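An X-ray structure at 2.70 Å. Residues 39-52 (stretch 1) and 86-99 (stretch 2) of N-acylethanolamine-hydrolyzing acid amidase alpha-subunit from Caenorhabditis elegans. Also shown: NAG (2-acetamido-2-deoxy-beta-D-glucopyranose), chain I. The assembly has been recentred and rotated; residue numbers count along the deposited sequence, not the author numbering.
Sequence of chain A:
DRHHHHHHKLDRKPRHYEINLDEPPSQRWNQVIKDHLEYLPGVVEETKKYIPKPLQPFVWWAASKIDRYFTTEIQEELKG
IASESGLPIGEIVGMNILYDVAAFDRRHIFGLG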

ATOM      1  N   TYR A  39      -5.607   4.485 -20.520  1.00 63.32           N
ATOM      2  CA  TYR A  39      -4.311   4.014 -20.046  1.00 62.83           C
ATOM      3  C   TYR A  39      -4.284   2.525 -19.730  1.00 62.52           C
ATOM      4  O   TYR A  39      -3.195   1.950 -19.636  1.00 61.35           O
ATOM      5  N   LEU A  40      -5.447   1.887 -19.572  1.00 62.17           N
ATOM      6  CA  LEU A  40      -5.466   0.539 -19.007  1.00 59.20           C
ATOM      7  C   LEU A  40      -4.774  -0.475 -19.905  1.00 59.99           C
ATOM      8  O   LEU A  40      -3.979  -1.281 -19.388  1.00 59.20           O
ATOM      9  N   PRO A  41      -5.010  -0.510 -21.220  1.00 57.63           N
ATOM     10  CA  PRO A  41      -4.345  -1.542 -22.037  1.00 54.03           C
ATOM     11  C   PRO A  41      -2.830  -1.480 -21.975  1.00 52.31           C
ATOM     12  O   PRO A  41      -2.170  -2.525 -21.939  1.00 50.04           O
ATOM     13  N   GLY A  42      -2.257  -0.277 -21.962  1.00 53.35           N
ATOM     14  CA  GLY A  42      -0.811  -0.160 -21.889  1.00 53.56           C
ATOM     15  C   GLY A  42      -0.254  -0.575 -20.540  1.00 50.81           C
ATOM     16  O   GLY A  42       0.838  -1.147 -20.458  1.00 51.97           O
ATOM     17  N   VAL A  43      -0.989  -0.288 -19.462  1.00 47.86           N
ATOM     18  CA  VAL A  43      -0.536  -0.679 -18.129  1.00 47.63           C
ATOM     19  C   VAL A  43      -0.472  -2.192 -18.022  1.00 48.81           C
ATOM     20  O   VAL A  43       0.513  -2.759 -17.532  1.00 45.66           O
ATOM     21  N   VAL A  44      -1.517  -2.870 -18.492  1.00 54.22           N
ATOM     22  CA  VAL A  44      -1.546  -4.325 -18.427  1.00 52.69           C
ATOM     23  C   VAL A  44      -0.385  -4.905 -19.219  1.00 51.97           C
ATOM     24  O   VAL A  44       0.386  -5.728 -18.714  1.00 53.14           O
ATOM     25  N   GLU A  45      -0.242  -4.472 -20.476  1.00 50.24           N
ATOM     26  CA  GLU A  45       0.805  -5.012 -21.335  1.00 52.00           C
ATOM     27  C   GLU A  45       2.178  -4.796 -20.722  1.00 51.46           C
ATOM     28  O   GLU A  45       3.064  -5.649 -20.846  1.00 51.24           O
ATOM     29  N   GLU A  46       2.379  -3.650 -20.073  1.00 56.00           N
ATOM     30  CA  GLU A  46       3.682  -3.335 -19.505  1.00 57.70           C
ATOM     31  C   GLU A  46       3.915  -4.036 -18.171  1.00 50.08           C
ATOM     32  O   GLU A  46       5.060  -4.369 -17.844  1.00 49.46           O
ATOM     33  N   THR A  47       2.855  -4.265 -17.392  1.00 43.94           N
ATOM     34  CA  THR A  47       3.004  -4.968 -16.120  1.00 40.84           C
ATOM     35  C   THR A  47       3.371  -6.433 -16.333  1.00 41.38           C
ATOM     36  O   THR A  47       4.207  -6.978 -15.602  1.00 35.98           O
ATOM     37  N   LYS A  48       2.744  -7.089 -17.316  1.00 45.53           N
ATOM     38  CA  LYS A  48       3.013  -8.502 -17.559  1.00 45.80           C
ATOM     39  C   LYS A  48       4.488  -8.752 -17.833  1.00 44.79           C
ATOM     40  O   LYS A  48       5.024  -9.798 -17.451  1.00 41.52           O
ATOM     41  N   LYS A  49       5.161  -7.800 -18.480  1.00 47.08           N
ATOM     42  CA  LYS A  49       6.574  -7.962 -18.793  1.00 45.63           C
ATOM     43  C   LYS A  49       7.430  -8.141 -17.547  1.00 43.59           C
ATOM     44  O   LYS A  49       8.548  -8.656 -17.648  1.00 44.01           O
ATOM     45  N   TYR A  50       6.942  -7.727 -16.378  1.00 42.87           N
ATOM     46  CA  TYR A  50       7.707  -7.872 -15.148  1.00 41.46           C
ATOM     47  C   TYR A  50       7.592  -9.260 -14.537  1.00 39.06           C
ATOM     48  O   TYR A  50       8.381  -9.592 -13.646  1.00 40.54           O
ATOM     49  N   ILE A  51       6.627 -10.060 -14.970  1.00 43.83           N
ATOM     50  CA  ILE A  51       6.492 -11.428 -14.466  1.00 42.36           C
ATOM     51  C   ILE A  51       7.568 -12.294 -15.115  1.00 43.44           C
ATOM     52  O   ILE A  51       7.699 -12.274 -16.350  1.00 43.70           O
ATOM     53  N   PRO A  52       8.346 -13.057 -14.342  1.00 43.94           N
ATOM     54  CA  PRO A  52       9.353 -13.936 -14.956  1.00 43.46           C
ATOM     55  C   PRO A  52       8.722 -14.863 -15.982  1.00 45.15           C
ATOM     56  O   PRO A  52       7.712 -15.516 -15.713  1.00 46.18           O
ATOM     57  N   GLY A  86     -12.676  -4.106 -20.589  1.00 61.85           N
ATOM     58  CA  GLY A  86     -12.500  -4.892 -21.792  1.00 61.59           C
ATOM     59  C   GLY A  86     -11.190  -5.642 -21.827  1.00 63.12           C
ATOM     60  O   GLY A  86     -10.637  -5.861 -22.910  1.00 67.42           O
ATOM     61  N   LEU A  87     -10.680  -6.051 -20.669  1.00 61.26           N
ATOM     62  CA  LEU A  87      -9.404  -6.734 -20.573  1.00 58.88           C
ATOM     63  C   LEU A  87      -9.594  -8.115 -19.955  1.00 55.35           C
ATOM     64  O   LEU A  87     -10.467  -8.299 -19.101  1.00 55.25           O
ATOM     65  N   PRO A  88      -8.787  -9.099 -20.348  1.00 52.55           N
ATOM     66  CA  PRO A  88      -9.005 -10.468 -19.860  1.00 50.50           C
ATOM     67  C   PRO A  88      -8.878 -10.554 -18.346  1.00 48.06           C
ATOM     68  O   PRO A  88      -7.930 -10.035 -17.751  1.00 46.23           O
ATOM     69  N   ILE A  89      -9.856 -11.218 -17.723  1.00 46.30           N
ATOM     70  CA  ILE A  89      -9.936 -11.254 -16.266  1.00 44.03           C
ATOM     71  C   ILE A  89      -8.743 -11.971 -15.654  1.00 41.97           C
ATOM     72  O   ILE A  89      -8.273 -11.593 -14.575  1.00 44.85           O
ATOM     73  N   GLY A  90      -8.231 -13.004 -16.316  1.00 39.31           N
ATOM     74  CA  GLY A  90      -7.092 -13.715 -15.764  1.00 39.84           C
ATOM     75  C   GLY A  90      -5.894 -12.814 -15.549  1.00 41.28           C
ATOM     76  O   GLY A  90      -5.138 -12.982 -14.587  1.00 39.28           O
ATOM     77  N   GLU A  91      -5.696 -11.846 -16.446  1.00 43.43           N
ATOM     78  CA  GLU A  91      -4.593 -10.905 -16.282  1.00 44.95           C
ATOM     79  C   GLU A  91      -4.868  -9.938 -15.137  1.00 42.85           C
ATOM     80  O   GLU A  91      -3.968  -9.621 -14.353  1.00 44.40           O
ATOM     81  N   ILE A  92      -6.115  -9.486 -15.011  1.00 43.95           N
ATOM     82  CA  ILE A  92      -6.468  -8.572 -13.928  1.00 44.89           C
ATOM     83  C   ILE A  92      -6.307  -9.257 -12.578  1.00 42.41           C
ATOM     84  O   ILE A  92      -5.797  -8.661 -11.621  1.00 40.77           O
ATOM     85  N   VAL A  93      -6.742 -10.515 -12.477  1.00 43.26           N
ATOM     86  CA  VAL A  93      -6.559 -11.270 -11.239  1.00 42.95           C
ATOM     87  C   VAL A  93      -5.073 -11.432 -10.931  1.00 40.22           C
ATOM     88  O   VAL A  93      -4.640 -11.265  -9.784  1.00 41.16           O
ATOM     89  N   GLY A  94      -4.274 -11.770 -11.946  1.00 35.24           N
ATOM     90  CA  GLY A  94      -2.852 -11.953 -11.726  1.00 34.87           C
ATOM     91  C   GLY A  94      -2.166 -10.702 -11.204  1.00 40.01           C
ATOM     92  O   GLY A  94      -1.377 -10.760 -10.259  1.00 40.03           O
ATOM     93  N   MET A  95      -2.455  -9.546 -11.812  1.00 43.93           N
ATOM     94  CA  MET A  95      -1.822  -8.315 -11.346  1.00 44.63           C
ATOM     95  C   MET A  95      -2.218  -7.983  -9.917  1.00 40.69           C
ATOM     96  O   MET A  95      -1.391  -7.486  -9.140  1.00 45.03           O
ATOM     97  N   ASN A  96      -3.469  -8.232  -9.544  1.00 35.94           N
ATOM     98  CA  ASN A  96      -3.899  -7.908  -8.186  1.00 34.79           C
ATOM     99  C   ASN A  96      -3.241  -8.812  -7.155  1.00 33.54           C
ATOM    100  O   ASN A  96      -2.965  -8.376  -6.034  1.00 34.47           O
ATOM    101  N   ILE A  97      -3.008 -10.073  -7.505  1.00 35.18           N
ATOM    102  CA  ILE A  97      -2.365 -11.003  -6.579  1.00 37.88           C
ATOM    103  C   ILE A  97      -0.870 -10.711  -6.478  1.00 35.64           C
ATOM    104  O   ILE A  97      -0.308 -10.634  -5.378  1.00 34.74           O
ATOM    105  N   LEU A  98      -0.209 -10.546  -7.622  1.00 32.66           N
ATOM    106  CA  LEU A  98       1.205 -10.168  -7.661  1.00 32.22           C
ATOM    107  C   LEU A  98       1.316  -8.644  -7.575  1.00 34.89           C
ATOM    108  O   LEU A  98       1.741  -7.953  -8.507  1.00 30.66           O
ATOM    109  N   TYR A  99       0.935  -8.130  -6.399  1.00 38.51           N
ATOM    110  CA  TYR A  99       0.741  -6.693  -6.232  1.00 37.90           C
ATOM    111  C   TYR A  99       2.023  -5.910  -6.496  1.00 40.93           C
ATOM    112  O   TYR A  99       1.957  -4.766  -6.954  1.00 40.49           O
TER

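Two helices of one chain, crossing at 63° with their axes 10.9 Å apart at closest approach, and the residues flanking them meet here through a small apolar seam supplemented by one salt bridge, a common combination in helix packing. Val44, in the t rotamer, sits at the centre. Its CA-to-CB bond points toward the second stretch. Its CG2 lies 3.7 Å from Leu87 CD1, and both CG1 and CG2 lie 3.6 Å from Met95 CE. Leu87 (m, t) precedes the second helix and also points toward its partner, so that its CD1 reaches Leu40 CB at 3.8 Å. Met95 shows how a long side chain can reach a partner its CA-to-CB bond does not face: that bond runs sideways, but the m, t, m conformation brings its end inward, with SD 3.7 Å from Thr47 CB. The Thr47 hydroxyl is not spent across the contact; OG1 donates to Val43 O within its own helix at 2.7 Å. Farther along, Ile51 and Leu98, both m, t, approach more loosely, at 4.4 Å between their CD1 atoms. The polar link joins Lys48 NZ to Glu91 OE2 at 3.0 Å, a hydrogen-bonded salt bridge between two partly exposed residues that both point toward the other stretch, Lys48 as m, t, m, t and Glu91 with chi1 m and chi2 t. Away from the seam, Tyr39 CE1 lies 3.2 Å from O5 of the NAG sugar.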

ATOM      1  CB  TYR A  39      -3.901   4.785 -18.787  1.00 60.23           C
ATOM      2  CG  TYR A  39      -3.919   6.283 -18.947  1.00 59.62           C
ATOM      3  CD1 TYR A  39      -2.941   6.932 -19.684  1.00 61.08           C
ATOM      4  CD2 TYR A  39      -4.909   7.049 -18.353  1.00 60.11           C
ATOM      5  CE1 TYR A  39      -2.951   8.304 -19.827  1.00 65.43           C
ATOM      6  CE2 TYR A  39      -4.927   8.425 -18.494  1.00 63.63           C
ATOM      7  CZ  TYR A  39      -3.946   9.045 -19.232  1.00 65.44           C
ATOM      8  OH  TYR A  39      -3.958  10.409 -19.375  1.00 68.22           O
ATOM      9  CB  LEU A  40      -6.910   0.127 -18.706  1.00 55.72           C
ATOM     10  CG  LEU A  40      -7.677   1.058 -17.763  1.00 57.32           C
ATOM     11  CD1 LEU A  40      -9.000   0.430 -17.361  1.00 56.98           C
ATOM     12  CD2 LEU A  40      -6.857   1.436 -16.524  1.00 55.75           C
ATOM     13  CB  PRO A  41      -4.869  -1.256 -23.450  1.00 55.61           C
ATOM     14  CG  PRO A  41      -6.149  -0.517 -23.240  1.00 57.39           C
ATOM     15  CD  PRO A  41      -5.917   0.325 -22.023  1.00 56.33           C
ATOM     16  CB  VAL A  43      -1.458  -0.075 -17.053  1.00 46.38           C
ATOM     17  CG1 VAL A  43      -1.283  -0.786 -15.713  1.00 41.74           C
ATOM     18  CG2 VAL A  43      -1.173   1.417 -16.900  1.00 49.43           C
ATOM     19  CB  VAL A  44      -2.893  -4.857 -18.949  1.00 54.90           C
ATOM     20  CG1 VAL A  44      -2.898  -6.395 -18.966  1.00 58.54           C
ATOM     21  CG2 VAL A  44      -4.057  -4.266 -18.150  1.00 52.10           C
ATOM     22  CB  GLU A  45       0.727  -4.371 -22.721  1.00 58.26           C
ATOM     23  CG  GLU A  45       1.784  -4.869 -23.691  1.00 67.07           C
ATOM     24  CD  GLU A  45       1.715  -4.178 -25.038  1.00 75.96           C
ATOM     25  OE1 GLU A  45       0.888  -3.252 -25.192  1.00 78.75           O
ATOM     26  OE2 GLU A  45       2.490  -4.559 -25.942  1.00 79.53           O
ATOM     27  CB  GLU A  46       3.822  -1.821 -19.332  1.00 59.68           C
ATOM     28  CG  GLU A  46       5.249  -1.366 -19.095  1.00 63.97           C
ATOM     29  CD  GLU A  46       6.185  -1.787 -20.219  1.00 67.83           C
ATOM     30  OE1 GLU A  46       5.770  -1.735 -21.400  1.00 67.69           O
ATOM     31  OE2 GLU A  46       7.334  -2.175 -19.920  1.00 68.47           O
ATOM     32  CB  THR A  47       1.718  -4.859 -15.300  1.00 36.77           C
ATOM     33  OG1 THR A  47       1.386  -3.483 -15.118  1.00 38.91           O
ATOM     34  CG2 THR A  47       1.889  -5.504 -13.932  1.00 34.73           C
ATOM     35  CB  LYS A  48       2.179  -9.004 -18.742  1.00 49.56           C
ATOM     36  CG  LYS A  48       0.668  -8.991 -18.516  1.00 52.22           C
ATOM     37  CD  LYS A  48      -0.062  -9.831 -19.567  1.00 56.04           C
ATOM     38  CE  LYS A  48       0.248  -9.375 -20.992  1.00 61.28           C
ATOM     39  NZ  LYS A  48      -0.362 -10.280 -22.006  1.00 64.55           N
ATOM     40  CB  LYS A  49       7.050  -6.748 -19.584  1.00 47.02           C
ATOM     41  CG  LYS A  49       6.332  -6.571 -20.905  1.00 52.99           C
ATOM     42  CD  LYS A  49       6.838  -5.351 -21.647  1.00 62.61           C
ATOM     43  CE  LYS A  49       6.039  -5.102 -22.916  1.00 69.32           C
ATOM     44  NZ  LYS A  49       6.475  -3.856 -23.614  1.00 73.09           N
ATOM     45  CB  TYR A  50       7.256  -6.832 -14.125  1.00 42.46           C
ATOM     46  CG  TYR A  50       7.736  -5.425 -14.422  1.00 44.86           C
ATOM     47  CD1 TYR A  50       8.888  -4.923 -13.833  1.00 42.70           C
ATOM     48  CD2 TYR A  50       7.030  -4.598 -15.290  1.00 48.18           C
ATOM     49  CE1 TYR A  50       9.322  -3.633 -14.096  1.00 45.63           C
ATOM     50  CE2 TYR A  50       7.456  -3.308 -15.560  1.00 48.54           C
ATOM     51  CZ  TYR A  50       8.602  -2.830 -14.960  1.00 47.54           C
ATOM     52  OH  TYR A  50       9.026  -1.548 -15.225  1.00 47.47           O
ATOM     53  CB  ILE A  51       5.098 -11.981 -14.762  1.00 43.27           C
ATOM     54  CG1 ILE A  51       4.012 -11.039 -14.235  1.00 43.46           C
ATOM     55  CG2 ILE A  51       4.933 -13.358 -14.124  1.00 42.73           C
ATOM     56  CD1 ILE A  51       2.594 -11.460 -14.581  1.00 43.99           C
ATOM     57  CB  PRO A  52       9.921 -14.713 -13.763  1.00 42.93           C
ATOM     58  CG  PRO A  52       9.655 -13.850 -12.587  1.00 43.60           C
ATOM     59  CD  PRO A  52       8.365 -13.146 -12.872  1.00 43.75           C
ATOM     60  CB  LEU A  87      -8.427  -5.920 -19.720  1.00 59.58           C
ATOM     61  CG  LEU A  87      -8.123  -4.538 -20.303  1.00 63.73           C
ATOM     62  CD1 LEU A  87      -7.528  -3.621 -19.248  1.00 65.74           C
ATOM     63  CD2 LEU A  87      -7.199  -4.649 -21.508  1.00 63.85           C
ATOM     64  CB  PRO A  88      -7.919 -11.277 -20.577  1.00 50.63           C
ATOM     65  CG  PRO A  88      -6.894 -10.286 -20.975  1.00 49.55           C
ATOM     66  CD  PRO A  88      -7.617  -9.011 -21.239  1.00 50.76           C
ATOM     67  CB  ILE A  89     -11.256 -11.909 -15.817  1.00 42.46           C
ATOM     68  CG1 ILE A  89     -11.360 -11.870 -14.290  1.00 43.56           C
ATOM     69  CG2 ILE A  89     -11.347 -13.337 -16.331  1.00 41.42           C
ATOM     70  CD1 ILE A  89     -12.697 -12.298 -13.762  1.00 49.05           C
ATOM     71  CB  GLU A  91      -4.354 -10.151 -17.591  1.00 48.93           C
ATOM     72  CG  GLU A  91      -3.884 -11.049 -18.738  1.00 54.92           C
ATOM     73  CD  GLU A  91      -3.660 -10.295 -20.044  1.00 61.56           C
ATOM     74  OE1 GLU A  91      -3.995  -9.093 -20.110  1.00 63.00           O
ATOM     75  OE2 GLU A  91      -3.156 -10.909 -21.010  1.00 64.55           O
ATOM     76  CB  ILE A  92      -7.897  -8.037 -14.141  1.00 47.42           C
ATOM     77  CG1 ILE A  92      -7.885  -7.035 -15.300  1.00 47.61           C
ATOM     78  CG2 ILE A  92      -8.463  -7.419 -12.850  1.00 47.52           C
ATOM     79  CD1 ILE A  92      -9.249  -6.578 -15.738  1.00 52.89           C
ATOM     80  CB  VAL A  93      -7.265 -12.638 -11.341  1.00 44.86           C
ATOM     81  CG1 VAL A  93      -6.875 -13.549 -10.166  1.00 42.90           C
ATOM     82  CG2 VAL A  93      -8.775 -12.453 -11.402  1.00 46.98           C
ATOM     83  CB  MET A  95      -2.143  -7.146 -12.271  1.00 47.66           C
ATOM     84  CG  MET A  95      -1.353  -7.171 -13.562  1.00 54.65           C
ATOM     85  SD  MET A  95      -1.754  -5.818 -14.666  1.00 62.58           S
ATOM     86  CE  MET A  95      -3.250  -6.467 -15.379  1.00 58.62           C
ATOM     87  CB  ASN A  96      -5.416  -8.014  -8.111  1.00 36.14           C
ATOM     88  CG  ASN A  96      -6.107  -6.747  -8.520  1.00 37.28           C
ATOM     89  OD1 ASN A  96      -6.339  -5.867  -7.690  1.00 39.70           O
ATOM     90  ND2 ASN A  96      -6.443  -6.633  -9.806  1.00 36.09           N
ATOM     91  CB  ILE A  97      -2.630 -12.460  -7.013  1.00 37.81           C
ATOM     92  CG1 ILE A  97      -4.099 -12.816  -6.747  1.00 37.84           C
ATOM     93  CG2 ILE A  97      -1.687 -13.426  -6.289  1.00 36.84           C
ATOM     94  CD1 ILE A  97      -4.494 -14.214  -7.140  1.00 39.00           C
ATOM     95  CB  LEU A  98       1.862 -10.714  -8.920  1.00 31.75           C
ATOM     96  CG  LEU A  98       1.693 -12.220  -9.155  1.00 32.41           C
ATOM     97  CD1 LEU A  98       2.445 -12.659 -10.394  1.00 33.09           C
ATOM     98  CD2 LEU A  98       2.134 -13.028  -7.946  1.00 32.85           C
ATOM     99  CB  TYR A  99       0.212  -6.394  -4.819  1.00 36.51           C
ATOM    100  CG  TYR A  99       1.163  -6.767  -3.699  1.00 37.36           C
ATOM    101  CD1 TYR A  99       2.056  -5.833  -3.182  1.00 36.33           C
ATOM    102  CD2 TYR A  99       1.170  -8.046  -3.160  1.00 38.50           C
ATOM    103  CE1 TYR A  99       2.934  -6.165  -2.163  1.00 38.85           C
ATOM    104  CE2 TYR A  99       2.046  -8.389  -2.140  1.00 40.91           C
ATOM    105  CZ  TYR A  99       2.927  -7.445  -1.645  1.00 43.22           C
ATOM    106  OH  TYR A  99       3.806  -7.781  -0.630  1.00 45.79           O
TER
HETATM  107  C1  NAG I   1       0.711   9.367 -18.847  1.00 64.38           C
HETATM  108  C2  NAG I   1       2.211   9.002 -18.840  1.00 77.51           C
HETATM  109  C3  NAG I   1       2.951   9.695 -19.991  1.00 96.03           C
HETATM  110  C4  NAG I   1       2.215   9.516 -21.314  1.00108.40           C
HETATM  111  C5  NAG I   1       0.757   9.925 -21.157  1.00103.87           C
HETATM  112  C6  NAG I   1      -0.089   9.700 -22.390  1.00110.28           C
HETATM  113  C7  NAG I   1       2.757  10.581 -17.046  1.00 63.05           C
HETATM  114  C8  NAG I   1       3.455  10.775 -15.736  1.00 57.78           C
HETATM  115  N2  NAG I   1       2.821   9.352 -17.568  1.00 69.83           N
HETATM  116  O3  NAG I   1       4.258   9.139 -20.092  1.00100.70           O
HETATM  117  O4  NAG I   1       2.825  10.309 -22.329  1.00119.25           O
HETATM  118  O5  NAG I   1       0.170   9.132 -20.123  1.00 88.94           O
HETATM  119  O6  NAG I   1       0.602   8.980 -23.405  1.00114.91           O
HETATM  120  O7  NAG I   1       2.178  11.499 -17.615  1.00 66.85           O